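HpuA (Kingella denitrificans ATCC 33394, PDB 5EC6) binds haemoglobin as an outer-membrane lipoprotein receptor, probably as a step in the acquisition of haem iron. Local coordinates at residues G181-K185 and S229-I235; Y80-G84 and L110-M116; D36-F42 and S261-K267. All coordinates share one frame; numbering follows the deposited sequence.

Contact 1: residues G181-K185 and S229-I235; sequences GLRVK and SEFGDSI. With GOL (glycerol), chain C.
The Arg183 guanidinium lies nearly flat on the Phe231 ring, with planes 25° apart and centres 4.5 Å apart. This is an offset cation-pi stack, the Arg183 CZ standing towards one side of the ring. Phe231 and the tip of Ile235 lie over one face of the guanidinium; O1 of a bound glycerol, probably from the crystallisation liquor, lies over the opposite one. The chain of Arg183, extended from CG to NE, first passes over the same ring, so that CD adds a CH-pi contact 4.0 Å from the Phe231 centroid. NH1 donates to Asp233 O at 2.8 Å, on a lone pair in the carbonyl plane, but the oxygen is tilted from the guanidinium plane and the bond is bent (139°). A second bond from NH1, to Phe231 O, is less sure, because the glycerol is modelled too close to that oxygen. Further along the strand, Lys185 bends at chi3 (73°), so that NZ donates to Glu230 O at 2.7 Å, from a position tilted off the carbonyl plane. The Glu230 carboxylate is nearby, its OE1 4.3 Å from Lys185 NZ, beyond a salt bridge. Leu296 O and Ser253 OG engage NE and NH2 of Arg183. The example illustrates cations whose direct hydrogen bonds to a loop go to peptide carbonyls, which probably offset part of their charge, while the Phe231 ring supplies the stacking surface.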
loop_
_atom_site.group_PDB
_atom_site.type_symbol
_atom_site.label_atom_id
_atom_site.label_comp_id
_atom_site.label_asym_id
_atom_site.label_seq_id
_atom_site.Cartn_x
_atom_site.Cartn_y
_atom_site.Cartn_z
ATOM N N GLY A 181 3.089 2.212 7.910
ATOM C CA GLY A 181 3.378 0.811 8.214
ATOM C C GLY A 181 2.289 0.184 9.051
ATOM O O GLY A 181 1.639 0.890 9.853
ATOM N N LEU A 182 2.096 -1.097 8.812
ATOM C CA LEU A 182 1.048 -1.887 9.463
ATOM C C LEU A 182 1.653 -3.180 9.985
ATOM O O LEU A 182 2.345 -3.916 9.271
ATOM C CB LEU A 182 -0.069 -2.188 8.474
ATOM C CG LEU A 182 -1.062 -3.285 8.917
ATOM C CD1 LEU A 182 -1.969 -2.584 9.888
ATOM C CD2 LEU A 182 -1.850 -3.875 7.747
ATOM N N ARG A 183 1.341 -3.487 11.259
ATOM C CA ARG A 183 1.618 -4.777 11.830
ATOM C C ARG A 183 0.291 -5.321 12.443
ATOM O O ARG A 183 -0.721 -4.607 12.513
ATOM C CB ARG A 183 2.702 -4.681 12.921
ATOM C CG ARG A 183 4.146 -4.251 12.431
ATOM C CD ARG A 183 5.076 -4.137 13.612
ATOM N NE ARG A 183 6.514 -4.311 13.341
ATOM C CZ ARG A 183 7.492 -3.664 13.961
ATOM N NH1 ARG A 183 7.259 -2.675 14.880
ATOM N NH2 ARG A 183 8.732 -3.890 13.559
ATOM N N VAL A 184 0.307 -6.593 12.827
ATOM C CA VAL A 184 -0.808 -7.189 13.585
ATOM C C VAL A 184 -0.273 -7.602 14.947
ATOM O O VAL A 184 0.699 -8.352 15.035
ATOM C CB VAL A 184 -1.439 -8.372 12.848
ATOM C CG1 VAL A 184 -2.548 -8.943 13.754
ATOM C CG2 VAL A 184 -2.012 -7.952 11.528
ATOM N N LYS A 185 -0.871 -7.046 15.989
ATOM C CA LYS A 185 -0.520 -7.421 17.362
ATOM C C LYS A 185 -1.794 -7.780 18.094
ATOM O O LYS A 185 -2.715 -6.965 18.152
ATOM C CB LYS A 185 0.117 -6.253 18.092
ATOM C CG LYS A 185 0.162 -6.465 19.617
ATOM C CD LYS A 185 1.072 -5.459 20.307
ATOM C CE LYS A 185 0.440 -4.079 20.340
ATOM N NZ LYS A 185 1.437 -3.145 20.899
ATOM N N SER A 229 3.617 3.087 20.976
ATOM C CA SER A 229 3.310 2.043 21.942
ATOM C C SER A 229 2.488 0.905 21.381
ATOM O O SER A 229 2.564 -0.161 21.912
ATOM C CB SER A 229 2.515 2.647 23.123
ATOM O OG SER A 229 1.271 3.177 22.668
ATOM N N GLU A 230 1.734 1.128 20.296
ATOM C CA GLU A 230 0.942 0.071 19.680
ATOM C C GLU A 230 1.724 -0.683 18.581
ATOM O O GLU A 230 1.793 -1.923 18.526
ATOM C CB GLU A 230 -0.333 0.666 19.076
ATOM C CG GLU A 230 -1.270 1.371 20.087
ATOM C CD GLU A 230 -1.570 0.474 21.264
ATOM O OE1 GLU A 230 -2.028 -0.664 21.037
ATOM O OE2 GLU A 230 -1.265 0.885 22.406
ATOM N N PHE A 231 2.272 0.102 17.672
ATOM C CA PHE A 231 3.036 -0.447 16.559
ATOM C C PHE A 231 4.294 -1.175 17.003
ATOM O O PHE A 231 4.718 -2.127 16.354
ATOM C CB PHE A 231 3.404 0.683 15.611
ATOM C CG PHE A 231 4.084 0.220 14.331
ATOM C CD1 PHE A 231 3.335 -0.268 13.253
ATOM C CD2 PHE A 231 5.445 0.277 14.223
ATOM C CE1 PHE A 231 3.966 -0.651 12.060
ATOM C CE2 PHE A 231 6.079 -0.136 13.043
ATOM C CZ PHE A 231 5.340 -0.589 11.976
ATOM N N GLY A 232 4.922 -0.707 18.077
ATOM C CA GLY A 232 6.202 -1.228 18.507
ATOM C C GLY A 232 7.313 -0.386 17.955
ATOM O O GLY A 232 7.103 0.792 17.664
ATOM N N ASP A 233 8.495 -0.988 17.896
ATOM C CA ASP A 233 9.711 -0.273 17.561
ATOM C C ASP A 233 9.593 0.215 16.102
ATOM O O ASP A 233 8.995 -0.450 15.234
ATOM C CB ASP A 233 10.927 -1.124 17.718
ATOM C CG ASP A 233 11.170 -1.527 19.187
ATOM O OD1 ASP A 233 10.860 -0.691 20.085
ATOM O OD2 ASP A 233 11.693 -2.619 19.413
ATOM N N SER A 234 10.186 1.353 15.866
ATOM C CA SER A 234 10.356 1.852 14.489
ATOM C C SER A 234 11.074 0.802 13.631
ATOM O O SER A 234 11.850 -0.008 14.113
ATOM C CB SER A 234 11.129 3.157 14.463
ATOM O OG SER A 234 10.422 4.179 15.165
ATOM N N ILE A 235 10.860 0.894 12.311
ATOM C CA ILE A 235 11.569 0.035 11.354
ATOM C C ILE A 235 12.456 0.940 10.512
ATOM O O ILE A 235 11.962 1.819 9.785
ATOM C CB ILE A 235 10.597 -0.737 10.424
ATOM C CG1 ILE A 235 9.709 -1.679 11.224
ATOM C CG2 ILE A 235 11.382 -1.484 9.359
ATOM C CD1 ILE A 235 8.558 -2.291 10.418
HETATM C C1 GOL C . 5.224 -4.598 16.909
HETATM O O1 GOL C . 6.187 -5.595 16.612
HETATM C C2 GOL C . 3.910 -5.195 17.393
HETATM O O2 GOL C . 3.116 -4.138 17.914
HETATM C C3 GOL C . 3.165 -5.854 16.250
HETATM O O3 GOL C . 2.714 -7.169 16.560
#

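Contact 2: residues Y80-G84 and L110-M116; sequences YYDFG and LDSGGKM
Leu110 lies over one face of the Tyr81 ring with both of its methyl groups: CD1 makes a CH-pi contact 4.3 Å from the Tyr81 centroid, and CD2 approaches the rim at CE1. It also opens a type I turn, closed by the bond from Gly113 N to Leu110 O. Asp111, next in the turn, meets the phenol end-on. Its OD1 lies in the plane of the Tyr81 ring and accepts the proton of OH at 2.7 Å through the syn lone pair, the carboxylate being turned 77° from the ring. With CG between the backbone N and the carbonyl carbon (chi1 56°), Asp111 can also take a weak bond from Ser112 N on OD1, while OD2 receives Ala21 N; both oxygens have partners. Ser112 OG accepts from Gly114 N at 3.0 Å, an ST turn, and shares a water with Tyr81 OH, to which that water donates at 2.8 Å. Gly113 and Gly114 lead back into the strand, where Met116 reaches out fully extended. Its SD packs 3.7 Å from Tyr81 CB and makes an oblique Met-aromatic contact, 5.2 Å from the Tyr81 centroid; its CE ends 3.8 Å from Phe83 CE1. The principle is that one aromatic side chain can be contacted at its face, its hydroxyl edge and its CB by a single hairpin. Here the hairpin joins strands 104-109 and 115-118, whereas Tyr81 belongs to the short strand paired with 65-74. Leu110 also rests on Trp141 of strand 136-142, and Phe83 on Val49 of strand 48-57.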
loop_
_atom_site.group_PDB
_atom_site.type_symbol
_atom_site.label_atom_id
_atom_site.label_comp_id
_atom_site.label_asym_id
_atom_site.label_seq_id
_atom_site.Cartn_x
_atom_site.Cartn_y
_atom_site.Cartn_z
ATOM N N TYR A 80 -11.858 -15.196 -1.746
ATOM C CA TYR A 80 -11.786 -13.810 -2.205
ATOM C C TYR A 80 -12.657 -12.876 -1.383
ATOM O O TYR A 80 -13.783 -13.221 -0.990
ATOM C CB TYR A 80 -12.244 -13.718 -3.650
ATOM C CG TYR A 80 -11.352 -14.329 -4.693
ATOM C CD1 TYR A 80 -11.459 -15.678 -5.036
ATOM C CD2 TYR A 80 -10.428 -13.575 -5.371
ATOM C CE1 TYR A 80 -10.655 -16.223 -5.993
ATOM C CE2 TYR A 80 -9.649 -14.106 -6.351
ATOM C CZ TYR A 80 -9.772 -15.439 -6.685
ATOM O OH TYR A 80 -8.998 -16.000 -7.654
ATOM N N TYR A 81 -12.140 -11.686 -1.125
ATOM C CA TYR A 81 -12.812 -10.673 -0.316
ATOM C C TYR A 81 -12.789 -9.300 -0.956
ATOM O O TYR A 81 -11.808 -8.919 -1.598
ATOM C CB TYR A 81 -12.232 -10.568 1.097
ATOM C CG TYR A 81 -12.382 -11.883 1.858
ATOM C CD1 TYR A 81 -13.607 -12.203 2.489
ATOM C CD2 TYR A 81 -11.378 -12.838 1.838
ATOM C CE1 TYR A 81 -13.770 -13.439 3.102
ATOM C CE2 TYR A 81 -11.536 -14.086 2.470
ATOM C CZ TYR A 81 -12.738 -14.379 3.073
ATOM O OH TYR A 81 -12.845 -15.595 3.704
ATOM N N ASP A 82 -13.882 -8.555 -0.816
ATOM C CA ASP A 82 -13.821 -7.189 -1.318
ATOM C C ASP A 82 -13.239 -6.238 -0.298
ATOM O O ASP A 82 -13.133 -6.523 0.897
ATOM C CB ASP A 82 -15.164 -6.727 -1.922
ATOM C CG ASP A 82 -16.353 -7.091 -1.081
ATOM O OD1 ASP A 82 -16.205 -7.187 0.129
ATOM O OD2 ASP A 82 -17.444 -7.280 -1.663
ATOM N N PHE A 83 -12.792 -5.096 -0.802
ATOM C CA PHE A 83 -12.409 -3.985 0.024
ATOM C C PHE A 83 -13.672 -3.161 0.276
ATOM O O PHE A 83 -14.281 -2.657 -0.665
ATOM C CB PHE A 83 -11.357 -3.148 -0.674
ATOM C CG PHE A 83 -10.062 -3.892 -0.909
ATOM C CD1 PHE A 83 -9.213 -4.163 0.155
ATOM C CD2 PHE A 83 -9.702 -4.354 -2.198
ATOM C CE1 PHE A 83 -7.997 -4.863 -0.048
ATOM C CE2 PHE A 83 -8.505 -5.042 -2.387
ATOM C CZ PHE A 83 -7.662 -5.293 -1.326
ATOM N N GLY A 84 -14.084 -3.060 1.513
ATOM C CA GLY A 84 -15.321 -2.312 1.764
ATOM C C GLY A 84 -15.237 -1.448 2.977
ATOM O O GLY A 84 -14.169 -1.040 3.411
ATOM N N LEU A 110 -14.073 -12.615 9.393
ATOM C CA LEU A 110 -14.418 -13.239 8.120
ATOM C C LEU A 110 -15.244 -14.512 8.323
ATOM O O LEU A 110 -15.132 -15.178 9.343
ATOM C CB LEU A 110 -13.165 -13.643 7.338
ATOM C CG LEU A 110 -12.139 -12.497 7.157
ATOM C CD1 LEU A 110 -10.918 -13.028 6.435
ATOM C CD2 LEU A 110 -12.778 -11.321 6.413
ATOM N N ASP A 111 -15.974 -14.874 7.291
ATOM C CA ASP A 111 -16.705 -16.159 7.268
ATOM C C ASP A 111 -15.893 -17.380 7.714
ATOM O O ASP A 111 -16.439 -18.247 8.398
ATOM C CB ASP A 111 -17.383 -16.396 5.920
ATOM C CG ASP A 111 -16.434 -16.338 4.725
ATOM O OD1 ASP A 111 -15.219 -16.114 4.902
ATOM O OD2 ASP A 111 -16.944 -16.539 3.606
ATOM N N SER A 112 -14.608 -17.428 7.357
ATOM C CA SER A 112 -13.655 -18.509 7.671
ATOM C C SER A 112 -13.185 -18.574 9.137
ATOM O O SER A 112 -12.505 -19.555 9.540
ATOM C CB SER A 112 -12.397 -18.317 6.814
ATOM O OG SER A 112 -11.829 -17.074 7.220
ATOM N N GLY A 113 -13.444 -17.501 9.876
ATOM C CA GLY A 113 -12.890 -17.268 11.186
ATOM C C GLY A 113 -11.588 -16.517 11.196
ATOM O O GLY A 113 -10.991 -16.251 12.254
ATOM N N GLY A 114 -11.108 -16.192 9.989
ATOM C CA GLY A 114 -9.988 -15.285 9.887
ATOM C C GLY A 114 -10.416 -13.850 10.121
ATOM O O GLY A 114 -11.545 -13.553 10.514
ATOM N N LYS A 115 -9.478 -12.922 9.889
ATOM C CA LYS A 115 -9.799 -11.497 9.955
ATOM C C LYS A 115 -9.047 -10.790 8.810
ATOM O O LYS A 115 -8.047 -11.296 8.329
ATOM C CB LYS A 115 -9.385 -10.840 11.274
ATOM C CG LYS A 115 -9.880 -11.560 12.529
ATOM C CD LYS A 115 -9.420 -10.839 13.780
ATOM C CE LYS A 115 -9.791 -11.579 15.064
ATOM N NZ LYS A 115 -11.236 -11.892 15.094
ATOM N N MET A 116 -9.528 -9.601 8.479
ATOM C CA MET A 116 -8.896 -8.789 7.413
ATOM C C MET A 116 -8.909 -7.325 7.715
ATOM O O MET A 116 -9.836 -6.759 8.278
ATOM C CB MET A 116 -9.606 -9.065 6.096
ATOM C CG MET A 116 -9.068 -8.303 4.893
ATOM S SD MET A 116 -10.056 -8.735 3.468
ATOM C CE MET A 116 -9.383 -7.631 2.219
HETATM O O HOH W 1 -10.458 -16.345 5.005
#

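Contact 3: residues D36-F42 and S261-K267; sequences DREQRTF and SGGLFAK
Phe42 lays its ring on the backbone of Gly262, whose CA stands over the ring centre in a CH-pi contact, 3.5 Å from the Phe42 centroid and 7° off the normal. The ring continues along the peptide, CZ lying 3.2 Å from Gly262 O and CE2 close to Gly263 N. The example shows how the lack of a side chain, here at Gly263, lets an aromatic ring come close to a strand. Phe265 supplies the second aromatic: its CZ comes in the plane of the Phe42 ring to 3.8 Å from CE2, the two side chains sliding past each other in opposite directions. The Phe265 ring in turn presents its own edge to Arg40 O, which is 3.7 Å from CE1. Arg40, with CG anti to the backbone N (chi1 174°), brings the edge of its guanidinium towards Gly263 CA, without close contact. A water lying over one face of the Phe265 ring donates to Leu264 O at 2.9 Å, while NH2 of Arg40 is held by Asn245 OD1. At the far end, Lys267 NZ donates to Asp36 O at 2.8 Å, in the carbonyl plane, and makes a weak salt bridge with OD1 of the same residue. Strands 40-42 and 261-265, their axes 7.4 Å apart at 145°, meet without backbone hydrogen bonds between them, side chains of one packing on side chains and backbone of the other. Each has its backbone partners elsewhere: Arg40 and Phe42 bond to strand 148-154, whereas strand 256-265 runs between 246-253 and 283-289.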
loop_
_atom_site.group_PDB
_atom_site.type_symbol
_atom_site.label_atom_id
_atom_site.label_comp_id
_atom_site.label_asym_id
_atom_site.label_seq_id
_atom_site.Cartn_x
_atom_site.Cartn_y
_atom_site.Cartn_z
ATOM N N ASP A 36 -3.123 -4.828 -19.241
ATOM C CA ASP A 36 -3.330 -3.530 -18.668
ATOM C C ASP A 36 -3.688 -3.581 -17.166
ATOM O O ASP A 36 -3.494 -2.586 -16.443
ATOM C CB ASP A 36 -4.486 -2.874 -19.449
ATOM C CG ASP A 36 -4.905 -1.548 -18.877
ATOM O OD1 ASP A 36 -4.115 -0.587 -19.001
ATOM O OD2 ASP A 36 -6.023 -1.455 -18.303
ATOM N N ARG A 37 -4.286 -4.682 -16.728
ATOM C CA ARG A 37 -4.817 -4.751 -15.360
ATOM C C ARG A 37 -3.995 -5.667 -14.483
ATOM O O ARG A 37 -4.370 -5.870 -13.338
ATOM C CB ARG A 37 -6.288 -5.203 -15.328
ATOM C CG ARG A 37 -7.254 -4.133 -15.864
ATOM C CD ARG A 37 -7.597 -3.065 -14.864
ATOM N NE ARG A 37 -8.439 -3.574 -13.796
ATOM C CZ ARG A 37 -8.602 -2.961 -12.620
ATOM N NH1 ARG A 37 -7.939 -1.841 -12.296
ATOM N NH2 ARG A 37 -9.379 -3.515 -11.747
ATOM N N GLU A 38 -2.874 -6.202 -14.990
ATOM C CA GLU A 38 -2.037 -7.100 -14.210
ATOM C C GLU A 38 -1.553 -6.453 -12.911
ATOM O O GLU A 38 -1.171 -5.283 -12.878
ATOM C CB GLU A 38 -0.820 -7.552 -15.007
ATOM C CG GLU A 38 -1.161 -8.492 -16.164
ATOM C CD GLU A 38 0.048 -8.873 -17.004
ATOM O OE1 GLU A 38 1.133 -8.244 -16.822
ATOM O OE2 GLU A 38 -0.113 -9.799 -17.832
ATOM N N GLN A 39 -1.652 -7.222 -11.842
ATOM C CA GLN A 39 -1.315 -6.719 -10.502
ATOM C C GLN A 39 -0.048 -7.462 -10.037
ATOM O O GLN A 39 0.225 -8.564 -10.474
ATOM C CB GLN A 39 -2.457 -6.976 -9.519
ATOM C CG GLN A 39 -3.776 -6.326 -9.915
ATOM C CD GLN A 39 -3.693 -4.829 -9.843
ATOM O OE1 GLN A 39 -3.480 -4.269 -8.789
ATOM N NE2 GLN A 39 -3.779 -4.189 -10.980
ATOM N N ARG A 40 0.629 -6.867 -9.073
ATOM C CA ARG A 40 1.739 -7.526 -8.380
ATOM C C ARG A 40 1.514 -7.377 -6.875
ATOM O O ARG A 40 1.161 -6.276 -6.405
ATOM C CB ARG A 40 3.048 -6.802 -8.735
ATOM C CG ARG A 40 4.272 -7.301 -7.970
ATOM C CD ARG A 40 5.418 -6.316 -8.112
ATOM N NE ARG A 40 6.005 -6.286 -9.435
ATOM C CZ ARG A 40 6.837 -5.316 -9.837
ATOM N NH1 ARG A 40 7.132 -4.256 -9.041
ATOM N NH2 ARG A 40 7.346 -5.396 -11.048
ATOM N N THR A 41 1.750 -8.453 -6.109
ATOM C CA THR A 41 1.641 -8.395 -4.649
ATOM C C THR A 41 2.919 -8.878 -3.954
ATOM O O THR A 41 3.481 -9.921 -4.332
ATOM C CB THR A 41 0.497 -9.271 -4.119
ATOM O OG1 THR A 41 -0.730 -8.855 -4.794
ATOM C CG2 THR A 41 0.311 -9.094 -2.637
ATOM N N PHE A 42 3.320 -8.111 -2.932
ATOM C CA PHE A 42 4.261 -8.590 -1.937
ATOM C C PHE A 42 3.505 -9.048 -0.719
ATOM O O PHE A 42 2.730 -8.263 -0.136
ATOM C CB PHE A 42 5.180 -7.441 -1.609
ATOM C CG PHE A 42 5.885 -6.888 -2.808
ATOM C CD1 PHE A 42 7.076 -7.478 -3.276
ATOM C CD2 PHE A 42 5.355 -5.818 -3.509
ATOM C CE1 PHE A 42 7.700 -7.012 -4.392
ATOM C CE2 PHE A 42 6.014 -5.346 -4.634
ATOM C CZ PHE A 42 7.173 -5.960 -5.074
ATOM N N SER A 261 10.992 -6.301 0.988
ATOM C CA SER A 261 10.653 -6.612 -0.391
ATOM C C SER A 261 9.516 -5.703 -0.789
ATOM O O SER A 261 8.505 -5.654 -0.110
ATOM C CB SER A 261 10.183 -8.061 -0.503
ATOM O OG SER A 261 10.019 -8.369 -1.864
ATOM N N GLY A 262 9.684 -4.980 -1.881
ATOM C CA GLY A 262 8.627 -4.093 -2.305
ATOM C C GLY A 262 8.814 -3.530 -3.688
ATOM O O GLY A 262 9.659 -3.996 -4.435
ATOM N N GLY A 263 7.994 -2.557 -4.022
ATOM C CA GLY A 263 8.044 -1.972 -5.348
ATOM C C GLY A 263 7.375 -0.673 -5.473
ATOM O O GLY A 263 6.744 -0.145 -4.521
ATOM N N LEU A 264 7.549 -0.083 -6.650
ATOM C CA LEU A 264 6.879 1.156 -7.002
ATOM C C LEU A 264 5.621 0.820 -7.794
ATOM O O LEU A 264 5.658 -0.110 -8.632
ATOM C CB LEU A 264 7.804 2.017 -7.836
ATOM C CG LEU A 264 9.165 2.354 -7.161
ATOM C CD1 LEU A 264 10.044 3.173 -8.075
ATOM C CD2 LEU A 264 8.877 3.167 -5.900
ATOM N N PHE A 265 4.576 1.561 -7.485
ATOM C CA PHE A 265 3.247 1.367 -8.049
ATOM C C PHE A 265 2.769 2.659 -8.723
ATOM O O PHE A 265 3.258 3.750 -8.452
ATOM C CB PHE A 265 2.274 0.943 -6.955
ATOM C CG PHE A 265 2.561 -0.414 -6.348
ATOM C CD1 PHE A 265 2.147 -1.596 -6.953
ATOM C CD2 PHE A 265 3.289 -0.499 -5.183
ATOM C CE1 PHE A 265 2.385 -2.827 -6.372
ATOM C CE2 PHE A 265 3.558 -1.728 -4.594
ATOM C CZ PHE A 265 3.128 -2.907 -5.198
ATOM N N ALA A 266 1.703 2.492 -9.511
ATOM C CA ALA A 266 0.982 3.549 -10.265
ATOM C C ALA A 266 1.589 3.851 -11.617
ATOM O O ALA A 266 2.825 4.092 -11.757
ATOM C CB ALA A 266 0.784 4.818 -9.474
ATOM N N LYS A 267 0.714 3.824 -12.635
ATOM C CA LYS A 267 1.137 4.255 -13.963
ATOM C C LYS A 267 1.437 5.739 -13.959
ATOM O O LYS A 267 0.987 6.488 -13.106
ATOM C CB LYS A 267 0.044 3.946 -15.005
ATOM C CG LYS A 267 -0.056 2.467 -15.215
ATOM C CD LYS A 267 -1.259 2.070 -16.048
ATOM C CE LYS A 267 -1.300 0.552 -16.162
ATOM N NZ LYS A 267 -2.686 0.083 -15.927
HETATM O O HOH W 2 5.514 -2.822 -7.724
#

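Read from the N terminus, the three contacts illustrate closure at several scales. Residues 36-42 open the longest loop, which ends only when contact 3 brings 261-267 back beside them. Within it, contact 2 closes first, joining the edge of the four-stranded sheet to the hairpin between strands 104-109 and 115-118. Contact 1 follows in series, folding the loop before strand 235-243 onto the end of strand 174-185. Both are nested in contact 3 and none cross. Their centres lie 22 to 24 Å apart, with contacts 1 and 3 on opposite sides of the chain's centre, so distant parts of the antiparallel framework are tied separately.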